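Local coordinates for protein dimethylsulfoniopropionate lyase (Roseovarius nubinhibens, PDB 4B29) that probably cleaves dimethylsulfoniopropionate, releasing dimethyl sulfide, at a zinc site held in a cupin-type beta barrel, at residues L65-H70 and V136-P141; R73-A78 and P84-L89; R46-W51 and E153-V158; D37-E40 and E44-A47. All coordinates share one frame; numbering follows the deposited sequence. Where two conformers were deposited one is given.

Contact 1: residues L65-H70 and V136-P141; sequences LPVIDH and VGYWGP. With PO4 (phosphate ion), chain E.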
# COMPACT_ATOMS: atom_id res chain seq x y z
N LEU A 65 -7.03 -9.03 10.19
CA LEU A 65 -8.27 -8.25 10.01
C LEU A 65 -9.07 -8.95 8.90
O LEU A 65 -8.50 -9.76 8.16
CB LEU A 65 -7.99 -6.77 9.65
CG LEU A 65 -7.49 -5.90 10.81
CD1 LEU A 65 -7.17 -4.51 10.24
CD2 LEU A 65 -8.53 -5.81 11.97
N PRO A 66 -10.38 -8.66 8.80
CA PRO A 66 -11.23 -9.36 7.85
C PRO A 66 -10.76 -9.26 6.39
O PRO A 66 -11.05 -10.14 5.56
CB PRO A 66 -12.57 -8.66 8.02
CG PRO A 66 -12.61 -8.20 9.40
CD PRO A 66 -11.16 -7.79 9.70
N VAL A 67 -10.00 -8.19 6.08
CA VAL A 67 -9.50 -8.04 4.73
C VAL A 67 -8.72 -9.25 4.20
O VAL A 67 -8.69 -9.50 3.00
CB VAL A 67 -8.64 -6.74 4.61
CG1 VAL A 67 -7.38 -6.89 5.46
CG2 VAL A 67 -8.30 -6.45 3.14
N ILE A 68 -8.06 -10.01 5.09
CA ILE A 68 -7.25 -11.12 4.62
C ILE A 68 -8.00 -12.06 3.64
O ILE A 68 -7.48 -12.46 2.60
CB ILE A 68 -6.70 -11.95 5.80
CG1 ILE A 68 -5.67 -11.11 6.58
CG2 ILE A 68 -6.02 -13.25 5.27
CD1 ILE A 68 -5.29 -11.75 7.92
N ASP A 69 -9.22 -12.44 4.01
CA ASP A 69 -9.93 -13.40 3.18
C ASP A 69 -10.32 -12.81 1.82
O ASP A 69 -10.31 -13.51 0.82
CB ASP A 69 -11.14 -13.93 3.96
CG ASP A 69 -10.73 -14.88 5.10
OD1 ASP A 69 -9.57 -15.43 5.11
OD2 ASP A 69 -11.58 -15.07 6.00
N HIS A 70 -10.61 -11.51 1.81
CA HIS A 70 -10.95 -10.81 0.54
C HIS A 70 -9.75 -10.73 -0.35
O HIS A 70 -9.80 -11.07 -1.53
CB HIS A 70 -11.54 -9.44 0.84
CG HIS A 70 -12.82 -9.51 1.62
ND1 HIS A 70 -14.02 -9.86 1.04
CD2 HIS A 70 -13.08 -9.30 2.93
CE1 HIS A 70 -14.97 -9.84 1.96
NE2 HIS A 70 -14.43 -9.51 3.12
N VAL A 136 1.51 -1.05 2.20
CA VAL A 136 0.72 -1.83 1.22
C VAL A 136 -0.75 -1.65 1.58
O VAL A 136 -1.11 -1.70 2.76
CB VAL A 136 1.10 -3.37 1.33
CG1 VAL A 136 0.03 -4.24 0.56
CG2 VAL A 136 2.49 -3.60 0.75
N GLY A 137 -1.63 -1.45 0.57
CA GLY A 137 -3.06 -1.30 0.87
C GLY A 137 -3.84 -2.25 -0.06
O GLY A 137 -3.34 -2.59 -1.16
N TYR A 138 -4.97 -2.74 0.42
CA TYR A 138 -5.91 -3.52 -0.43
C TYR A 138 -7.29 -2.94 -0.24
O TYR A 138 -7.70 -2.62 0.89
CB TYR A 138 -5.93 -4.98 0.02
CG TYR A 138 -6.97 -5.78 -0.76
CD1 TYR A 138 -6.64 -6.36 -1.98
CD2 TYR A 138 -8.28 -5.89 -0.26
CE1 TYR A 138 -7.63 -7.13 -2.71
CE2 TYR A 138 -9.28 -6.61 -0.99
CZ TYR A 138 -8.90 -7.23 -2.17
OH TYR A 138 -9.89 -7.95 -2.85
N TRP A 139 -8.01 -2.78 -1.35
CA TRP A 139 -9.42 -2.39 -1.30
C TRP A 139 -10.21 -3.33 -2.20
O TRP A 139 -9.85 -3.53 -3.35
CB TRP A 139 -9.60 -0.98 -1.89
CG TRP A 139 -9.05 0.10 -1.00
CD1 TRP A 139 -9.76 0.90 -0.16
CD2 TRP A 139 -7.67 0.51 -0.90
NE1 TRP A 139 -8.90 1.81 0.45
CE2 TRP A 139 -7.62 1.57 0.02
CE3 TRP A 139 -6.49 0.07 -1.51
CZ2 TRP A 139 -6.41 2.21 0.38
CZ3 TRP A 139 -5.28 0.73 -1.19
CH2 TRP A 139 -5.27 1.77 -0.23
N GLY A 140 -11.29 -3.90 -1.65
CA GLY A 140 -12.13 -4.76 -2.54
C GLY A 140 -12.90 -3.86 -3.53
O GLY A 140 -12.90 -2.63 -3.45
N PRO A 141 -13.62 -4.50 -4.47
CA PRO A 141 -14.41 -3.72 -5.41
C PRO A 141 -15.48 -2.85 -4.78
O PRO A 141 -15.98 -3.13 -3.69
CB PRO A 141 -15.11 -4.81 -6.28
CG PRO A 141 -14.44 -6.09 -5.98
CD PRO A 141 -13.79 -5.95 -4.61
P PO4 E . -13.73 -8.97 -2.49
O1 PO4 E . -13.76 -10.31 -1.72
O2 PO4 E . -12.33 -8.38 -2.54
O3 PO4 E . -14.02 -9.27 -3.94
O4 PO4 E . -14.65 -7.93 -1.88
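Val67 and Tyr138 make the tight half of this contact: methyl CG2 of Val67 presses on CD2 of the tyrosine ring at 3.4 Å, meeting the ring obliquely as the two side chains slide past each other in opposite directions. With CG2 anti to the backbone N of Val67, this branch leads toward the strand. Both residues are buried. One turn further on, His70 marks the looser half. Its CB stands 4.1 Å from CE2 of Tyr138, then its imidazole turns away from the strand toward a phosphate, probably left from the crystallisation liquor. His70 ND1 gives a hydrogen bond to O1 of that ion at 2.8 Å (159° at the hydrogen), with the oxygen at the edge of the ring and in its plane. Phosphate O2 lies likewise at the edge of the phenol, 2.5 Å from Tyr138 OH, which also approaches the carbonyl oxygen of Asp74. The phosphate lies between the partly exposed histidine and the strand end, where Pro141 CD comes within 3.4 Å of O3. Arg114 supplies a further hydrogen bond to the ion. The contact packs the start of helix 67-73 on the outside of the cupin-type sheet, against the end of strand 133-139, which is flanked by strands 115-122 and 198-205, while Trp98 packs on Val67 and helix 109-114 borders His70.

Contact 2: residues R73-A78 and P84-L89; sequences RDPGHA and PLRDAL. With PO4 (phosphate ion), chain E.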
# COMPACT_ATOMS: atom_id res chain seq x y z
N ARG A 73 -8.91 -14.34 -1.69
CA ARG A 73 -9.84 -14.82 -2.75
C ARG A 73 -9.82 -13.97 -4.02
O ARG A 73 -10.07 -14.48 -5.12
CB ARG A 73 -11.26 -14.86 -2.21
CG ARG A 73 -11.46 -16.12 -1.38
CD ARG A 73 -12.94 -16.34 -1.08
NE ARG A 73 -13.41 -15.48 0.01
CZ ARG A 73 -13.97 -14.28 -0.14
NH1 ARG A 73 -14.14 -13.76 -1.37
NH2 ARG A 73 -14.35 -13.60 0.94
N ASP A 74 -9.51 -12.68 -3.87
CA ASP A 74 -9.69 -11.74 -5.00
C ASP A 74 -8.54 -10.70 -4.97
O ASP A 74 -8.83 -9.54 -4.71
CB ASP A 74 -11.05 -11.05 -4.82
CG ASP A 74 -11.42 -10.11 -5.98
OD1 ASP A 74 -10.90 -10.30 -7.09
OD2 ASP A 74 -12.27 -9.19 -5.77
N PRO A 75 -7.28 -11.12 -5.23
CA PRO A 75 -6.18 -10.13 -5.10
C PRO A 75 -6.12 -9.16 -6.29
O PRO A 75 -5.47 -8.11 -6.21
CB PRO A 75 -4.92 -11.00 -5.07
CG PRO A 75 -5.33 -12.26 -5.89
CD PRO A 75 -6.75 -12.47 -5.50
N GLY A 76 -6.82 -9.48 -7.38
CA GLY A 76 -6.77 -8.58 -8.55
C GLY A 76 -5.91 -9.16 -9.64
O GLY A 76 -4.95 -9.91 -9.40
N HIS A 77 -6.26 -8.82 -10.88
CA HIS A 77 -5.42 -9.19 -12.03
C HIS A 77 -3.99 -8.63 -11.92
O HIS A 77 -3.83 -7.45 -11.64
CB HIS A 77 -6.05 -8.65 -13.35
CG HIS A 77 -5.18 -8.79 -14.57
ND1 HIS A 77 -5.00 -10.00 -15.22
CD2 HIS A 77 -4.46 -7.88 -15.27
CE1 HIS A 77 -4.18 -9.84 -16.25
NE2 HIS A 77 -3.85 -8.56 -16.31
N ALA A 78 -2.99 -9.46 -12.17
CA ALA A 78 -1.59 -9.05 -12.24
C ALA A 78 -1.05 -9.04 -13.65
O ALA A 78 -1.48 -9.85 -14.52
CB ALA A 78 -0.71 -9.97 -11.32
N PRO A 84 4.74 -11.87 -9.37
CA PRO A 84 5.55 -12.37 -8.22
C PRO A 84 5.25 -11.57 -6.95
O PRO A 84 5.06 -12.16 -5.86
CB PRO A 84 7.00 -12.21 -8.70
CG PRO A 84 6.86 -12.44 -10.22
CD PRO A 84 5.57 -11.67 -10.56
N LEU A 85 5.15 -10.24 -7.09
CA LEU A 85 4.85 -9.38 -5.91
C LEU A 85 3.45 -9.61 -5.41
O LEU A 85 3.22 -9.71 -4.23
CB LEU A 85 5.07 -7.91 -6.27
CG LEU A 85 4.81 -6.94 -5.10
CD1 LEU A 85 5.56 -7.24 -3.79
CD2 LEU A 85 5.13 -5.50 -5.60
N ARG A 86 2.46 -9.71 -6.33
CA ARG A 86 1.11 -9.95 -5.88
C ARG A 86 1.06 -11.28 -5.07
O ARG A 86 0.42 -11.35 -4.02
CB ARG A 86 0.12 -10.10 -7.07
CG ARG A 86 -1.30 -10.29 -6.59
CD ARG A 86 -2.19 -10.81 -7.77
NE ARG A 86 -1.74 -12.13 -8.19
CZ ARG A 86 -2.32 -12.81 -9.19
NH1 ARG A 86 -3.31 -12.25 -9.86
NH2 ARG A 86 -1.88 -14.03 -9.54
N ASP A 87 1.65 -12.32 -5.64
CA ASP A 87 1.57 -13.65 -4.97
C ASP A 87 2.33 -13.64 -3.64
O ASP A 87 1.88 -14.27 -2.65
CB ASP A 87 2.09 -14.75 -5.91
CG ASP A 87 1.17 -14.96 -7.12
OD1 ASP A 87 0.07 -14.33 -7.19
OD2 ASP A 87 1.56 -15.78 -7.99
N ALA A 88 3.43 -12.89 -3.60
CA ALA A 88 4.16 -12.74 -2.32
C ALA A 88 3.32 -12.03 -1.27
O ALA A 88 3.39 -12.36 -0.08
CB ALA A 88 5.49 -12.03 -2.54
N LEU A 89 2.51 -11.04 -1.69
CA LEU A 89 1.67 -10.32 -0.78
C LEU A 89 0.56 -11.21 -0.27
O LEU A 89 0.23 -11.18 0.91
CB LEU A 89 1.08 -9.06 -1.47
CG LEU A 89 2.16 -7.97 -1.58
CD1 LEU A 89 1.73 -6.87 -2.63
CD2 LEU A 89 2.32 -7.28 -0.19
P PO4 E . -13.73 -8.97 -2.49
O1 PO4 E . -13.76 -10.31 -1.72
O2 PO4 E . -12.33 -8.38 -2.54
O3 PO4 E . -14.02 -9.27 -3.94
O4 PO4 E . -14.65 -7.93 -1.88
O HOH W 1 -3.42 -12.29 -12.98
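Arg86 reaches from its helix to the loop, its aliphatic part lying against the ring of Pro75 (CB to Arg86 CD, 3.8 Å) and its guanidinium overlapped on one face by the methyl of Ala78. That methyl carbon, CB, sits 3.6 Å above the guanidinium plane, displaced toward the rim. CG of Arg86 is anti to the backbone N (chi1 -177°), which carries the chain outward from the helix; the bend at chi3 then turns the planar head along the loop. There NH1 donates to the carbonyl oxygen of Gly76 at 2.9 Å, the acceptor lying in the guanidinium plane and the hydrogen bond angle being 155°. At the backbone angles of Gly76 a side chain would press on the preceding carbonyl oxygen, so glycine is called for. A water accepts from Ala78 N at 3.0 Å and, weakly, from Arg86 NH1. The other edge of the guanidinium is taken by the next residue of the helix: NE and NH2 both donate to OD1 of Asp87, at 3.0 Å and 3.1 Å, a side-on salt bridge to a single oxygen. Asp87 in turn is held through OD2 by Gln83. With three nitrogens engaged in one plane, the guanidinium is fixed in rotation; Asp87 probably offsets much of its charge, while NH1 may still polarise the Gly76 carbonyl as it joins the loop to helix 83-92.

Contact 3: residues R46-W51 and E153-V158; sequences RAFATW and EELYSV. With ZN (zinc ion), chain J; PO4 (phosphate ion), chain B; EDO (1,2-ethanediol), chain F.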
# COMPACT_ATOMS: atom_id res chain seq x y z
N ARG A 46 12.85 4.36 -8.16
CA ARG A 46 14.27 4.69 -7.98
C ARG A 46 14.50 6.19 -7.86
O ARG A 46 15.39 6.63 -7.11
CB ARG A 46 15.09 4.11 -9.13
CG ARG A 46 14.82 2.59 -9.30
CD ARG A 46 16.00 1.90 -9.99
NE ARG A 46 16.39 2.57 -11.23
CZ ARG A 46 15.85 2.33 -12.43
NH1 ARG A 46 14.84 1.45 -12.61
NH2 ARG A 46 16.34 2.99 -13.46
N ALA A 47 13.73 6.96 -8.63
CA ALA A 47 13.85 8.42 -8.56
C ALA A 47 13.36 8.98 -7.22
O ALA A 47 13.87 10.04 -6.77
CB ALA A 47 13.05 9.07 -9.73
N PHE A 48 12.38 8.33 -6.60
CA PHE A 48 11.77 8.85 -5.40
C PHE A 48 12.63 8.56 -4.17
O PHE A 48 12.75 9.41 -3.29
CB PHE A 48 10.41 8.17 -5.24
CG PHE A 48 9.52 8.73 -4.13
CD1 PHE A 48 8.73 9.86 -4.34
CD2 PHE A 48 9.45 8.06 -2.91
CE1 PHE A 48 7.83 10.30 -3.32
CE2 PHE A 48 8.56 8.48 -1.88
CZ PHE A 48 7.74 9.59 -2.10
N ALA A 49 13.23 7.38 -4.15
CA ALA A 49 14.05 7.00 -2.95
C ALA A 49 15.02 5.89 -3.30
O ALA A 49 14.67 4.98 -4.07
CB ALA A 49 13.13 6.53 -1.82
N THR A 50 16.22 5.94 -2.71
CA THR A 50 17.14 4.83 -2.84
C THR A 50 16.67 3.70 -1.92
O THR A 50 16.22 3.95 -0.79
CB THR A 50 18.55 5.32 -2.40
OG1 THR A 50 18.91 6.38 -3.28
CG2 THR A 50 19.58 4.21 -2.55
N TRP A 51 16.81 2.45 -2.36
CA TRP A 51 16.41 1.35 -1.48
C TRP A 51 17.40 1.27 -0.32
O TRP A 51 18.57 1.24 -0.58
CB TRP A 51 16.47 0.04 -2.26
CG TRP A 51 15.86 -1.12 -1.48
CD1 TRP A 51 16.55 -2.08 -0.78
CD2 TRP A 51 14.48 -1.39 -1.30
NE1 TRP A 51 15.66 -2.95 -0.19
CE2 TRP A 51 14.38 -2.57 -0.51
CE3 TRP A 51 13.30 -0.78 -1.76
CZ2 TRP A 51 13.16 -3.14 -0.14
CZ3 TRP A 51 12.06 -1.37 -1.41
CH2 TRP A 51 12.01 -2.53 -0.59
N GLU A 153 5.19 13.31 1.49
CA GLU A 153 4.95 12.91 0.06
C GLU A 153 4.79 11.42 -0.04
O GLU A 153 5.32 10.66 0.78
CB GLU A 153 6.15 13.31 -0.75
CG GLU A 153 6.30 14.88 -0.85
CD GLU A 153 7.52 15.26 -1.60
OE1 GLU A 153 8.20 14.37 -2.16
OE2 GLU A 153 7.85 16.47 -1.73
N GLU A 154 4.10 10.97 -1.09
CA GLU A 154 3.86 9.54 -1.24
C GLU A 154 3.91 9.22 -2.72
O GLU A 154 3.59 10.06 -3.55
CB GLU A 154 2.46 9.33 -0.66
CG GLU A 154 1.67 8.29 -1.15
CD GLU A 154 0.39 8.15 -0.36
OE1 GLU A 154 -0.57 8.92 -0.55
OE2 GLU A 154 0.28 7.20 0.40
N LEU A 155 4.35 8.01 -3.04
CA LEU A 155 4.40 7.55 -4.46
C LEU A 155 3.68 6.20 -4.47
O LEU A 155 4.20 5.20 -3.94
CB LEU A 155 5.85 7.41 -4.93
CG LEU A 155 5.98 6.93 -6.40
CD1 LEU A 155 5.28 7.88 -7.39
CD2 LEU A 155 7.47 6.76 -6.74
N TYR A 156 2.47 6.18 -5.04
CA TYR A 156 1.74 4.93 -5.18
C TYR A 156 2.28 4.11 -6.35
O TYR A 156 2.73 4.66 -7.36
CB TYR A 156 0.26 5.24 -5.56
CG TYR A 156 -0.68 5.12 -4.42
CD1 TYR A 156 -0.78 6.17 -3.48
CD2 TYR A 156 -1.43 3.98 -4.21
CE1 TYR A 156 -1.69 6.07 -2.39
CE2 TYR A 156 -2.31 3.86 -3.16
CZ TYR A 156 -2.40 4.89 -2.22
OH TYR A 156 -3.30 4.78 -1.19
N SER A 157 2.21 2.77 -6.21
CA SER A 157 2.25 1.87 -7.39
C SER A 157 1.08 0.93 -7.25
O SER A 157 0.64 0.61 -6.13
CB SER A 157 3.58 1.08 -7.53
OG SER A 157 3.69 0.06 -6.51
N VAL A 158 0.59 0.46 -8.41
CA VAL A 158 -0.42 -0.58 -8.40
C VAL A 158 0.23 -1.96 -8.60
O VAL A 158 1.00 -2.15 -9.54
CB VAL A 158 -1.41 -0.32 -9.56
CG1 VAL A 158 -2.56 -1.42 -9.50
CG2 VAL A 158 -2.02 1.07 -9.35
ZN ZN J . -1.87 9.36 0.87
P PO4 B . -3.03 6.76 1.64
O1 PO4 B . -3.92 6.10 2.64
O2 PO4 B . -1.76 5.89 1.51
O3 PO4 B . -3.68 6.93 0.28
O4 PO4 B . -2.61 8.13 2.08
C1 EDO F . -1.08 2.41 0.70
O1 EDO F . -2.05 2.22 -0.33
C2 EDO F . -1.82 2.35 2.01
O2 EDO F . -0.85 2.75 2.96
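Phe48 and Leu155 meet face-on: CB of the leucine stands over the centre of the phenyl ring, 3.8 Å from its centroid and 9° off the ring normal, a CH-pi contact. The side chains run past each other in opposite directions, which brings the leucine tip back to the root of the phenylalanine, with CD2 3.6 Å from Phe48 CB. Phe48 holds CG anti to its own N (chi1 -172°), sending the ring from the end of helix 43-48 across strand 153-159. Its far edge looks along the strand backbone, CZ lying 3.9 Å from the carbonyl oxygen of Glu153, which is in the ring plane. Arg205 adds a cation-pi contact to the ring and a salt bridge to Glu153 OE1. Strand alternation divides the labour: Leu155 points to the helix, whereas Glu154 and Tyr156 project from the opposite side of the strand into the barrel. An extended chain beyond CG carries Glu154 OE1 to the zinc ion at 2.0 Å; His150 and His189 are the other protein ligands, and phosphate O4 adds a bond at 1.9 Å. His183 also hydrogen-bonds to OE1. Tyr156 OH donates to phosphate O3 at 2.6 Å, the oxygen lying at the ring edge. One strand therefore combines a largely apolar outer seam, edged by the Glu153-Arg205 pair, with a polar, metal-bearing inner face; the phosphate, probably a crystallisation component, takes a coordination place on the zinc, consistent with a site that can accept an oxyanion.

Contact 4: residues D37-E40 and E44-A47; sequences DWHE and EFRA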
# COMPACT_ATOMS: atom_id res chain seq x y z
N ASP A 37 12.82 -5.96 -5.68
CA ASP A 37 12.93 -6.19 -7.13
C ASP A 37 11.97 -5.22 -7.86
O ASP A 37 12.33 -4.69 -8.93
CB ASP A 37 12.49 -7.62 -7.48
CG ASP A 37 13.54 -8.70 -7.09
OD1 ASP A 37 14.71 -8.36 -6.83
OD2 ASP A 37 13.13 -9.88 -7.09
N TRP A 38 10.78 -5.06 -7.29
CA TRP A 38 9.73 -4.15 -7.85
C TRP A 38 10.29 -2.72 -7.86
O TRP A 38 10.25 -2.02 -8.88
CB TRP A 38 8.52 -4.27 -6.98
CG TRP A 38 7.32 -3.43 -7.32
CD1 TRP A 38 6.84 -2.35 -6.59
CD2 TRP A 38 6.36 -3.66 -8.36
NE1 TRP A 38 5.62 -1.92 -7.13
CE2 TRP A 38 5.32 -2.71 -8.21
CE3 TRP A 38 6.26 -4.62 -9.39
CZ2 TRP A 38 4.21 -2.67 -9.06
CZ3 TRP A 38 5.15 -4.58 -10.24
CH2 TRP A 38 4.16 -3.59 -10.06
N HIS A 39 10.85 -2.28 -6.72
CA HIS A 39 11.45 -0.96 -6.68
C HIS A 39 12.54 -0.76 -7.73
O HIS A 39 12.55 0.25 -8.42
CB HIS A 39 11.99 -0.72 -5.25
CG HIS A 39 12.68 0.59 -5.06
ND1 HIS A 39 14.02 0.77 -5.35
CD2 HIS A 39 12.25 1.74 -4.50
CE1 HIS A 39 14.35 2.02 -5.06
NE2 HIS A 39 13.30 2.63 -4.56
N GLU A 40 13.43 -1.75 -7.87
CA GLU A 40 14.57 -1.68 -8.79
C GLU A 40 14.04 -1.57 -10.21
O GLU A 40 14.65 -0.90 -11.05
CB GLU A 40 15.42 -2.97 -8.70
CG GLU A 40 16.58 -2.93 -9.72
CD GLU A 40 17.71 -3.90 -9.43
OE1 GLU A 40 17.45 -5.01 -8.92
OE2 GLU A 40 18.88 -3.55 -9.73
N GLU A 44 10.37 5.30 -11.58
CA GLU A 44 9.81 6.34 -10.73
C GLU A 44 10.12 6.04 -9.26
O GLU A 44 10.29 6.97 -8.46
CB GLU A 44 8.29 6.46 -10.88
CG GLU A 44 7.83 6.87 -12.32
CD GLU A 44 8.27 8.25 -12.75
OE1 GLU A 44 8.72 9.12 -11.94
OE2 GLU A 44 8.21 8.50 -13.99
N PHE A 45 10.15 4.74 -8.90
CA PHE A 45 10.47 4.39 -7.50
C PHE A 45 11.94 4.72 -7.24
O PHE A 45 12.24 5.28 -6.19
CB PHE A 45 10.20 2.88 -7.24
CG PHE A 45 8.84 2.60 -6.72
CD1 PHE A 45 7.72 3.34 -7.16
CD2 PHE A 45 8.63 1.58 -5.75
CE1 PHE A 45 6.43 3.10 -6.60
CE2 PHE A 45 7.37 1.36 -5.22
CZ PHE A 45 6.25 2.09 -5.65
N ARG A 46 12.85 4.36 -8.16
CA ARG A 46 14.27 4.69 -7.98
C ARG A 46 14.50 6.19 -7.86
O ARG A 46 15.39 6.63 -7.11
CB ARG A 46 15.09 4.11 -9.13
CG ARG A 46 14.82 2.59 -9.30
CD ARG A 46 16.00 1.90 -9.99
NE ARG A 46 16.39 2.57 -11.23
CZ ARG A 46 15.85 2.33 -12.43
NH1 ARG A 46 14.84 1.45 -12.61
NH2 ARG A 46 16.34 2.99 -13.46
N ALA A 47 13.73 6.96 -8.63
CA ALA A 47 13.85 8.42 -8.56
C ALA A 47 13.36 8.98 -7.22
O ALA A 47 13.87 10.04 -6.77
CB ALA A 47 13.05 9.07 -9.73
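Trp38 and Phe45 stand almost at right angles, an edge of the indole turned toward the face of the phenyl in an offset edge-to-face pair, the five-membered ring and the phenyl having planes at 86° and centroids 5.5 Å apart. Here two consecutive helices, 24-41 and 43-48, meet at a sharp break in the chain, with an aromatic cluster of Trp38, His39 and Phe45 on the inside. CD1 of the indole and CE2 of Phe45 are the atoms that meet, at 4.0 Å. The indole NE1 is hydrogen-bonded to Ser157 OG of strand 153-159, which fixes how the ring is turned. Phe45 continues the cluster onto Leu201 and Leu203 of the underlying sheet. On the exposed side, Arg46 has two placements of its side chain; in the one described, its NH1 donates to Glu40 O at 2.8 Å, bent to 136° at the hydrogen and with the oxygen well out of the guanidinium plane, so this bond between the helices is doubtful as a lasting one. The histidine links both helices and the turn after them more firmly: one imidazole face carries Arg46 N, offset toward the rim, and NE2 is hydrogen-bonded to Ala49 O just beyond the second helix. With CG anti to its backbone N (chi1 178°), His39 swings its imidazole across the root of Phe45; the two rings themselves meet obliquely, and His39 CD2 packs against Phe45 CB at 3.6 Å.

In the fold
From the N terminus, contact 4 comes first, closing the short turn between helices 24-41 and 43-48. Contact 3 starts on residues 46 and 47, which it shares with contact 4, and closes the longest loop by bringing the second helix to strand 153-159. Within that span lies contact 1, joining helix 67-73 to strand 133-139, and within contact 1 lies contact 2, folding the 73-78 loop onto helix 83-92. Contacts 1 and 2 share one phosphate, while Leu85 of contact 2 packs on Trp38 of contact 4. Contacts 1 and 3 thus place helices on strands of the same sheet; contacts 2 and 4 join neighbouring helical parts.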